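432aa long hypothetical deoxyribodipyrimidine photolyase (Sulfolobus tokodaii, PDB 2E0I) probably repairs ultraviolet-damaged DNA as a deoxyribodipyrimidine photolyase, splitting cyclobutane pyrimidine dimers with light, and binds two FAD molecules, one of them probably a light-harvesting cofactor. Local coordinates at residues A[36-41]-A[78-83]; A[72-77]-A[169-174]; A[270-275]-A[423-428]. All blocks are in the same frame, centred on the assembly; numbering follows the deposited sequence.

Contact 1: residues A[36-41]-A[78-83]. With FAD (flavin-adenine dinucleotide), chain F.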
# COMPACT_ATOMS: atom_id res chain seq x y z
N ASP A 36 -14.77 -4.34 9.90
CA ASP A 36 -14.50 -3.58 11.11
C ASP A 36 -14.77 -2.09 10.95
O ASP A 36 -14.14 -1.40 10.13
CB ASP A 36 -13.04 -3.82 11.53
CG ASP A 36 -12.73 -3.28 12.92
OD1 ASP A 36 -11.93 -3.92 13.65
OD2 ASP A 36 -13.26 -2.20 13.29
N PRO A 37 -15.71 -1.55 11.74
CA PRO A 37 -16.07 -0.14 11.69
C PRO A 37 -14.90 0.83 11.93
O PRO A 37 -14.97 1.98 11.53
CB PRO A 37 -17.18 -0.03 12.75
CG PRO A 37 -16.81 -1.08 13.72
CD PRO A 37 -16.46 -2.23 12.82
N ARG A 38 -13.85 0.35 12.60
CA ARG A 38 -12.68 1.19 12.88
C ARG A 38 -11.88 1.41 11.61
O ARG A 38 -11.09 2.34 11.53
CB ARG A 38 -11.77 0.54 13.92
CG ARG A 38 -12.43 0.40 15.28
CD ARG A 38 -11.61 -0.41 16.24
NE ARG A 38 -11.51 -1.80 15.81
CZ ARG A 38 -10.90 -2.75 16.50
NH1 ARG A 38 -10.34 -2.46 17.66
NH2 ARG A 38 -10.83 -3.98 16.02
N GLN A 39 -12.12 0.55 10.62
CA GLN A 39 -11.43 0.62 9.34
C GLN A 39 -12.35 1.12 8.23
O GLN A 39 -11.91 1.83 7.33
CB GLN A 39 -10.88 -0.76 8.97
CG GLN A 39 -9.82 -1.27 9.94
CD GLN A 39 -9.36 -2.69 9.64
OE1 GLN A 39 -10.11 -3.65 9.83
NE2 GLN A 39 -8.12 -2.82 9.15
N LEU A 40 -13.63 0.78 8.29
CA LEU A 40 -14.55 1.19 7.24
C LEU A 40 -15.40 2.44 7.47
O LEU A 40 -15.90 3.03 6.51
CB LEU A 40 -15.47 0.02 6.91
CG LEU A 40 -14.75 -1.23 6.37
CD1 LEU A 40 -15.74 -2.38 6.29
CD2 LEU A 40 -14.15 -0.94 4.99
N ILE A 41 -15.57 2.83 8.74
CA ILE A 41 -16.36 4.00 9.10
C ILE A 41 -15.56 5.03 9.91
O ILE A 41 -15.05 4.76 11.00
CB ILE A 41 -17.60 3.56 9.92
CG1 ILE A 41 -18.47 2.63 9.06
CG2 ILE A 41 -18.38 4.78 10.39
CD1 ILE A 41 -19.59 1.95 9.82
N GLU A 78 -16.08 -4.70 15.65
CA GLU A 78 -14.65 -4.74 15.96
C GLU A 78 -14.25 -6.20 16.12
O GLU A 78 -14.88 -6.94 16.87
CB GLU A 78 -14.37 -3.95 17.24
CG GLU A 78 -14.75 -2.46 17.14
CD GLU A 78 -14.37 -1.67 18.38
OE1 GLU A 78 -14.84 -0.51 18.50
OE2 GLU A 78 -13.61 -2.19 19.23
N ALA A 79 -13.20 -6.61 15.41
CA ALA A 79 -12.72 -7.98 15.46
C ALA A 79 -12.83 -8.68 16.82
O ALA A 79 -13.49 -9.71 16.93
CB ALA A 79 -11.29 -8.03 14.98
N GLU A 80 -12.19 -8.13 17.84
CA GLU A 80 -12.23 -8.73 19.17
C GLU A 80 -13.66 -8.94 19.68
O GLU A 80 -13.98 -10.01 20.21
CB GLU A 80 -11.42 -7.90 20.18
CG GLU A 80 -11.65 -6.39 20.14
CD GLU A 80 -10.75 -5.70 19.13
OE1 GLU A 80 -10.70 -6.17 17.97
OE2 GLU A 80 -10.09 -4.70 19.50
N LYS A 81 -14.52 -7.93 19.53
CA LYS A 81 -15.90 -8.05 19.98
C LYS A 81 -16.69 -9.08 19.17
O LYS A 81 -17.54 -9.77 19.71
CB LYS A 81 -16.59 -6.69 19.93
CG LYS A 81 -16.00 -5.71 20.92
CD LYS A 81 -16.59 -4.33 20.78
CE LYS A 81 -15.85 -3.38 21.71
NZ LYS A 81 -15.96 -1.95 21.28
N VAL A 82 -16.41 -9.18 17.87
CA VAL A 82 -17.10 -10.14 17.03
C VAL A 82 -16.80 -11.56 17.47
O VAL A 82 -17.72 -12.36 17.66
CB VAL A 82 -16.70 -10.00 15.56
CG1 VAL A 82 -17.27 -11.16 14.75
CG2 VAL A 82 -17.21 -8.67 15.04
N VAL A 83 -15.52 -11.88 17.61
CA VAL A 83 -15.09 -13.21 18.04
C VAL A 83 -15.84 -13.53 19.31
O VAL A 83 -16.46 -14.59 19.45
CB VAL A 83 -13.57 -13.22 18.36
CG1 VAL A 83 -13.18 -14.52 19.06
CG2 VAL A 83 -12.77 -13.04 17.08
PA FAD F . -5.83 -0.05 8.21
O1A FAD F . -4.79 0.71 7.48
O2A FAD F . -7.26 -0.12 7.82
O5B FAD F . -6.00 0.99 9.43
C5B FAD F . -6.70 0.62 10.62
C4B FAD F . -6.63 1.71 11.69
O4B FAD F . -5.32 2.31 11.63
C3B FAD F . -7.62 2.84 11.42
O3B FAD F . -7.91 3.53 12.64
C2B FAD F . -6.80 3.72 10.48
O2B FAD F . -7.31 5.06 10.52
C1B FAD F . -5.46 3.68 11.21
N9A FAD F . -4.33 4.09 10.33
C8A FAD F . -4.07 3.60 9.12
N7A FAD F . -2.96 4.16 8.64
C5A FAD F . -2.52 5.02 9.54
C6A FAD F . -1.42 5.87 9.62
N6A FAD F . -0.57 5.96 8.60
N1A FAD F . -1.24 6.62 10.72
C2A FAD F . -2.10 6.56 11.73
N3A FAD F . -3.16 5.77 11.68
C4A FAD F . -3.39 4.99 10.62
N1 FAD F . -9.43 -5.83 7.00
C2 FAD F . -10.45 -6.46 7.72
O2 FAD F . -10.25 -7.54 8.26
N3 FAD F . -11.69 -5.81 7.87
C4 FAD F . -11.89 -4.55 7.30
O4 FAD F . -12.98 -3.99 7.42
C4X FAD F . -10.87 -3.92 6.60
N5 FAD F . -11.04 -2.63 6.09
C5X FAD F . -10.00 -1.99 5.40
C6 FAD F . -10.16 -0.67 4.98
C7 FAD F . -9.10 0.00 4.38
C7M FAD F . -9.29 1.45 3.93
C8 FAD F . -7.88 -0.65 4.20
C8M FAD F . -6.70 0.07 3.55
C9 FAD F . -7.73 -1.97 4.62
C9A FAD F . -8.79 -2.64 5.22
N10 FAD F . -8.63 -3.96 5.69
C10 FAD F . -9.64 -4.56 6.44
C1' FAD F . -7.35 -4.69 5.48
C2' FAD F . -6.28 -4.33 6.51
O2' FAD F . -5.09 -3.91 5.83
C3' FAD F . -5.99 -5.53 7.42
O3' FAD F . -7.16 -5.86 8.17
C4' FAD F . -4.84 -5.22 8.37
O4' FAD F . -4.45 -6.42 9.04
C5' FAD F . -5.25 -4.17 9.40
O5' FAD F . -4.15 -3.33 9.78
P FAD F . -3.89 -1.95 8.99
O1P FAD F . -2.85 -1.21 9.75
O2P FAD F . -3.65 -2.22 7.56
O3P FAD F . -5.30 -1.20 9.20
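Arg38, on helix 37-40, reaches Glu78 and Glu80 at the start of helix 79-86 and joins a salt-bridge network in the parallel alpha/beta domain of the photolyase. Its CB points toward segment 78-83, and CG and CD pass across the Glu78 side chain, Arg38 CD lying 3.7 Å from Glu78 CD. A bend at chi3 (-66°) sets Arg38 NE 3.6 Å from Glu78 CG. Glu78 CB and CG lie over one face of the guanidinium, and the Glu78 carboxylate, stacked with planes 9° apart, adds a long pairing of charges alone. In the guanidinium plane, Arg38 NE and NH2 grip Asp36 side-on through syn lone pairs: NE to Asp36 OD2 is 3.1 Å, NH2 to Asp36 OD1 2.6 Å. At the tip the grip on Glu80 is end-on, Arg38 NH1 to Glu80 OE2 and NH2 to OE1 both 2.9 Å, each oxygen met from above the carboxylate plane; OE2 is shared with Lys109. A flat, many-armed arginine suits acids at an edge, a face and the end. Asp36 suits the N-cap, since OD2 also accepts from Arg38 N. Behind it lies an FAD, probably the light-harvesting one: Asp36 N donates to FAD O4, and Gln39 NE2 to FAD O2A at 3.1 Å.

Contact 2: residues A[72-77]-A[169-174]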
# COMPACT_ATOMS: atom_id res chain seq x y z
N LEU A 72 -18.10 -17.18 1.68
CA LEU A 72 -17.50 -16.30 2.65
C LEU A 72 -18.54 -15.94 3.72
O LEU A 72 -19.65 -15.49 3.40
CB LEU A 72 -16.99 -15.04 1.95
CG LEU A 72 -16.13 -14.13 2.81
CD1 LEU A 72 -14.95 -14.94 3.36
CD2 LEU A 72 -15.65 -12.94 1.99
N ASN A 73 -18.18 -16.15 4.98
CA ASN A 73 -19.05 -15.85 6.11
C ASN A 73 -18.67 -14.47 6.63
O ASN A 73 -17.60 -14.30 7.23
CB ASN A 73 -18.84 -16.90 7.20
CG ASN A 73 -19.32 -18.28 6.78
OD1 ASN A 73 -20.51 -18.59 6.88
ND2 ASN A 73 -18.40 -19.10 6.31
N VAL A 74 -19.55 -13.50 6.42
CA VAL A 74 -19.26 -12.13 6.83
C VAL A 74 -19.93 -11.68 8.13
O VAL A 74 -21.09 -11.99 8.40
CB VAL A 74 -19.65 -11.13 5.72
CG1 VAL A 74 -19.30 -9.71 6.14
CG2 VAL A 74 -18.93 -11.50 4.43
N PHE A 75 -19.17 -10.94 8.94
CA PHE A 75 -19.64 -10.41 10.21
C PHE A 75 -19.30 -8.94 10.27
O PHE A 75 -18.47 -8.46 9.50
CB PHE A 75 -18.94 -11.14 11.36
CG PHE A 75 -19.31 -12.59 11.46
CD1 PHE A 75 -20.43 -12.97 12.19
CD2 PHE A 75 -18.56 -13.56 10.81
CE1 PHE A 75 -20.81 -14.31 12.27
CE2 PHE A 75 -18.93 -14.91 10.87
CZ PHE A 75 -20.06 -15.29 11.61
N PHE A 76 -19.93 -8.21 11.18
CA PHE A 76 -19.66 -6.78 11.29
C PHE A 76 -19.36 -6.39 12.73
O PHE A 76 -19.98 -6.91 13.66
CB PHE A 76 -20.85 -5.97 10.77
CG PHE A 76 -20.65 -4.49 10.82
CD1 PHE A 76 -19.86 -3.85 9.87
CD2 PHE A 76 -21.21 -3.74 11.85
CE1 PHE A 76 -19.62 -2.48 9.95
CE2 PHE A 76 -20.98 -2.37 11.94
CZ PHE A 76 -20.18 -1.73 10.98
N GLY A 77 -18.40 -5.48 12.90
CA GLY A 77 -18.01 -5.02 14.22
C GLY A 77 -16.51 -5.05 14.44
O GLY A 77 -15.75 -5.37 13.54
N MET A 169 -23.75 -13.18 7.57
CA MET A 169 -24.20 -12.47 6.38
C MET A 169 -23.27 -12.92 5.26
O MET A 169 -22.30 -13.65 5.50
CB MET A 169 -24.05 -10.96 6.55
CG MET A 169 -24.79 -10.36 7.72
SD MET A 169 -24.49 -8.59 7.87
CE MET A 169 -23.08 -8.55 9.04
N ASN A 170 -23.55 -12.48 4.04
CA ASN A 170 -22.71 -12.82 2.91
C ASN A 170 -22.15 -11.55 2.27
O ASN A 170 -22.57 -10.45 2.60
CB ASN A 170 -23.52 -13.63 1.90
CG ASN A 170 -24.88 -13.06 1.67
OD1 ASN A 170 -25.02 -11.93 1.20
ND2 ASN A 170 -25.91 -13.83 2.01
N VAL A 171 -21.19 -11.71 1.36
CA VAL A 171 -20.56 -10.57 0.71
C VAL A 171 -21.47 -9.45 0.26
O VAL A 171 -21.04 -8.29 0.18
CB VAL A 171 -19.72 -11.03 -0.46
CG1 VAL A 171 -18.47 -11.68 0.04
CG2 VAL A 171 -20.50 -11.99 -1.31
N ASP A 172 -22.73 -9.77 -0.04
CA ASP A 172 -23.71 -8.77 -0.46
C ASP A 172 -23.65 -7.55 0.48
O ASP A 172 -23.68 -6.41 0.06
CB ASP A 172 -25.14 -9.35 -0.45
CG ASP A 172 -25.60 -9.86 -1.84
OD1 ASP A 172 -26.76 -10.35 -1.95
OD2 ASP A 172 -24.82 -9.77 -2.82
N PHE A 173 -23.56 -7.83 1.78
CA PHE A 173 -23.50 -6.79 2.80
C PHE A 173 -22.39 -5.79 2.57
O PHE A 173 -22.56 -4.60 2.83
CB PHE A 173 -23.32 -7.42 4.19
CG PHE A 173 -22.97 -6.43 5.26
CD1 PHE A 173 -23.88 -5.44 5.64
CD2 PHE A 173 -21.71 -6.44 5.85
CE1 PHE A 173 -23.53 -4.48 6.60
CE2 PHE A 173 -21.35 -5.48 6.80
CZ PHE A 173 -22.26 -4.50 7.17
N LEU A 174 -21.25 -6.27 2.08
CA LEU A 174 -20.10 -5.41 1.84
C LEU A 174 -20.27 -4.37 0.73
O LEU A 174 -19.52 -3.38 0.69
CB LEU A 174 -18.86 -6.27 1.56
CG LEU A 174 -18.41 -7.14 2.74
CD1 LEU A 174 -17.31 -8.06 2.31
CD2 LEU A 174 -17.96 -6.26 3.90
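Val74 sets its two methyl groups among the side chains of Val171, Phe173 and Leu174, and this branched, compact residue suits the middle of a buried apolar patch. With CG1 anti to the backbone N (chi1 -178°), that methyl meets the edge of the Phe173 ring, 4.1 Å from Phe173 CD2, while CG2 sits 3.8 Å from Val171 N. Leu72 extends the patch on one side, crossing Val171 at about a right angle with Leu72 CD2 3.7 Å from Val171 CG1. On the other side Phe76 brings CD1 to the rim of Phe173, 3.7 Å from its CZ; the two ring planes are 77° apart. Met169 bends back so that CE lies 3.8 Å from Phe76 CB, and its SD rests over a face of the Phe173 ring, the flexible thioether fitting between that ring and the backbone and CB of Phe76. Strand 73-76 is an outermost strand of the five-stranded parallel sheet, whose order 3-2-1-4-5 marks the Rossmann-like domain of photolyases. Strand 28-35 pairs with it along one edge, and the long connection between helices 140-147 and 189-196 bridges the other at one point. There Val74 and Met169 form a single antiparallel hydrogen-bonded pair: Val74 N donates to Met169 O at 2.9 Å, and Met169 N returns a bond to Val74 O at 3.0 Å. Met169 O also accepts from Arg71 NH1. Asn73, directed away from this loop segment, spends its amide on other residues of its own chain, OD1 bonding to Ser168 OG and Thr165 N, and ND2 to Pro31 O.

Contact 3: residues A[270-275]-A[423-428]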
# COMPACT_ATOMS: atom_id res chain seq x y z
N ASP A 270 11.88 15.62 14.67
CA ASP A 270 10.53 15.85 15.15
C ASP A 270 10.43 17.32 15.58
O ASP A 270 9.39 17.80 16.03
CB ASP A 270 10.23 14.93 16.34
CG ASP A 270 9.42 13.70 15.94
OD1 ASP A 270 9.27 12.79 16.79
OD2 ASP A 270 8.92 13.65 14.80
N ASN A 271 11.54 18.04 15.40
CA ASN A 271 11.64 19.44 15.77
C ASN A 271 11.60 20.39 14.59
O ASN A 271 11.67 21.61 14.78
CB ASN A 271 12.91 19.68 16.56
CG ASN A 271 12.79 19.21 18.00
OD1 ASN A 271 13.79 18.84 18.62
ND2 ASN A 271 11.57 19.22 18.53
N ILE A 272 11.51 19.85 13.39
CA ILE A 272 11.46 20.67 12.19
C ILE A 272 10.24 21.58 12.26
O ILE A 272 9.16 21.15 12.65
CB ILE A 272 11.37 19.81 10.93
CG1 ILE A 272 12.67 19.02 10.76
CG2 ILE A 272 11.08 20.68 9.71
CD1 ILE A 272 12.70 18.14 9.54
N SER A 273 10.41 22.85 11.90
CA SER A 273 9.31 23.79 11.92
C SER A 273 8.70 23.87 10.54
O SER A 273 9.00 24.78 9.76
CB SER A 273 9.78 25.17 12.36
OG SER A 273 10.30 25.12 13.67
N TRP A 274 7.84 22.90 10.24
CA TRP A 274 7.19 22.85 8.95
C TRP A 274 6.37 24.12 8.74
O TRP A 274 5.57 24.50 9.59
CB TRP A 274 6.27 21.63 8.87
CG TRP A 274 6.97 20.34 9.17
CD1 TRP A 274 6.94 19.64 10.34
CD2 TRP A 274 7.84 19.61 8.30
NE1 TRP A 274 7.74 18.53 10.25
CE2 TRP A 274 8.30 18.49 9.01
CE3 TRP A 274 8.27 19.80 6.98
CZ2 TRP A 274 9.18 17.56 8.45
CZ3 TRP A 274 9.13 18.87 6.42
CH2 TRP A 274 9.58 17.77 7.16
N GLU A 275 6.58 24.78 7.61
CA GLU A 275 5.85 26.00 7.30
C GLU A 275 4.35 25.71 7.20
O GLU A 275 3.53 26.58 7.44
CB GLU A 275 6.36 26.57 5.99
CG GLU A 275 5.72 27.88 5.57
CD GLU A 275 5.55 27.96 4.08
OE1 GLU A 275 4.70 27.22 3.55
OE2 GLU A 275 6.26 28.75 3.42
N SER A 423 18.47 24.27 4.93
CA SER A 423 19.12 25.02 5.99
C SER A 423 18.35 24.74 7.28
O SER A 423 18.95 24.60 8.34
CB SER A 423 19.12 26.52 5.67
OG SER A 423 17.80 27.01 5.57
N GLU A 424 17.03 24.66 7.17
CA GLU A 424 16.17 24.39 8.32
C GLU A 424 16.47 23.02 8.92
O GLU A 424 16.39 22.83 10.13
CB GLU A 424 14.69 24.49 7.93
CG GLU A 424 14.11 25.90 8.00
CD GLU A 424 13.86 26.37 9.44
OE1 GLU A 424 14.79 26.29 10.27
OE2 GLU A 424 12.72 26.81 9.73
N TYR A 425 16.83 22.07 8.06
CA TYR A 425 17.17 20.72 8.51
C TYR A 425 18.49 20.75 9.25
O TYR A 425 18.58 20.27 10.37
CB TYR A 425 17.28 19.77 7.32
CG TYR A 425 16.01 19.03 6.97
CD1 TYR A 425 15.90 17.66 7.21
CD2 TYR A 425 14.94 19.68 6.37
CE1 TYR A 425 14.75 16.96 6.85
CE2 TYR A 425 13.79 18.98 6.01
CZ TYR A 425 13.70 17.63 6.26
OH TYR A 425 12.58 16.93 5.89
N LYS A 426 19.52 21.30 8.61
CA LYS A 426 20.85 21.40 9.22
C LYS A 426 20.69 22.12 10.56
O LYS A 426 21.30 21.76 11.56
CB LYS A 426 21.81 22.19 8.32
CG LYS A 426 22.25 21.44 7.06
CD LYS A 426 23.21 22.25 6.20
CE LYS A 426 22.56 23.52 5.63
NZ LYS A 426 23.44 24.28 4.70
N ASN A 427 19.85 23.15 10.55
CA ASN A 427 19.57 23.94 11.73
C ASN A 427 19.23 23.01 12.89
O ASN A 427 19.79 23.14 13.98
CB ASN A 427 18.40 24.88 11.44
CG ASN A 427 18.41 26.11 12.32
OD1 ASN A 427 18.26 26.02 13.53
ND2 ASN A 427 18.60 27.27 11.70
N VAL A 428 18.34 22.06 12.65
CA VAL A 428 17.92 21.10 13.68
C VAL A 428 19.07 20.25 14.24
O VAL A 428 19.12 20.09 15.47
CB VAL A 428 16.81 20.17 13.11
CG1 VAL A 428 16.46 19.07 14.11
CG2 VAL A 428 15.56 20.99 12.79
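Ile272 lays its CD1 methyl over one face of the Tyr425 ring, a CH-pi contact 3.6 Å from the ring centroid and 19° off the ring normal. With chi2 at 180° the chain is extended, carrying CD1 out from the loop to the aromatic surface on helix 414-427. Plain apolar packing surrounds this pair. Ile272 CG1 meets Val428 CG2 at 4.0 Å, near the end of the modelled chain, and Ile272 CG2 lies over the centre of the Trp274 ring. A branched isoleucine suits the spot because its two arms serve two aromatic neighbours. Trp274 CH2 comes within 3.4 Å of Tyr425 OH, approaching obliquely. The polar part of Tyr425 is satisfied beyond the two segments, its OH bonded to Ala354 O, while Phe362 packs edge-to-face with its ring. An alanine in place of Tyr425 would probably open a gap beneath Ile272 CD1 and beside Trp274 CH2, and leave Ala354 O without this mate. Glu275 forms a salt bridge with Arg417 earlier on helix 414-427, but between segments 270-275 and 423-428 the attachment is mostly apolar, a methyl on a ring and aliphatic groups against each other, and so rests on fit.

Contacts 1 and 2 belong to the same alpha/beta domain and share a continuous piece of chain, strand 73-76 leading straight into helix 79-86. They touch where Pro37 CD packs on Gly77 C, 3.3 Å away. Contact 2 is buried and largely hydrocarbon, meeting the sheet edge through one bridge of two backbone bonds; contact 1, partly buried, is dominated by charge and borders an FAD. Contact 3 stands apart in the helical FAD-binding region, its centre about 39 Å from that of contact 1 and about 48 Å from that of contact 2. It too is partly buried, with more exposed residues than contact 1, and is apolar like contact 2, but joins a loop to a helix without backbone pairing.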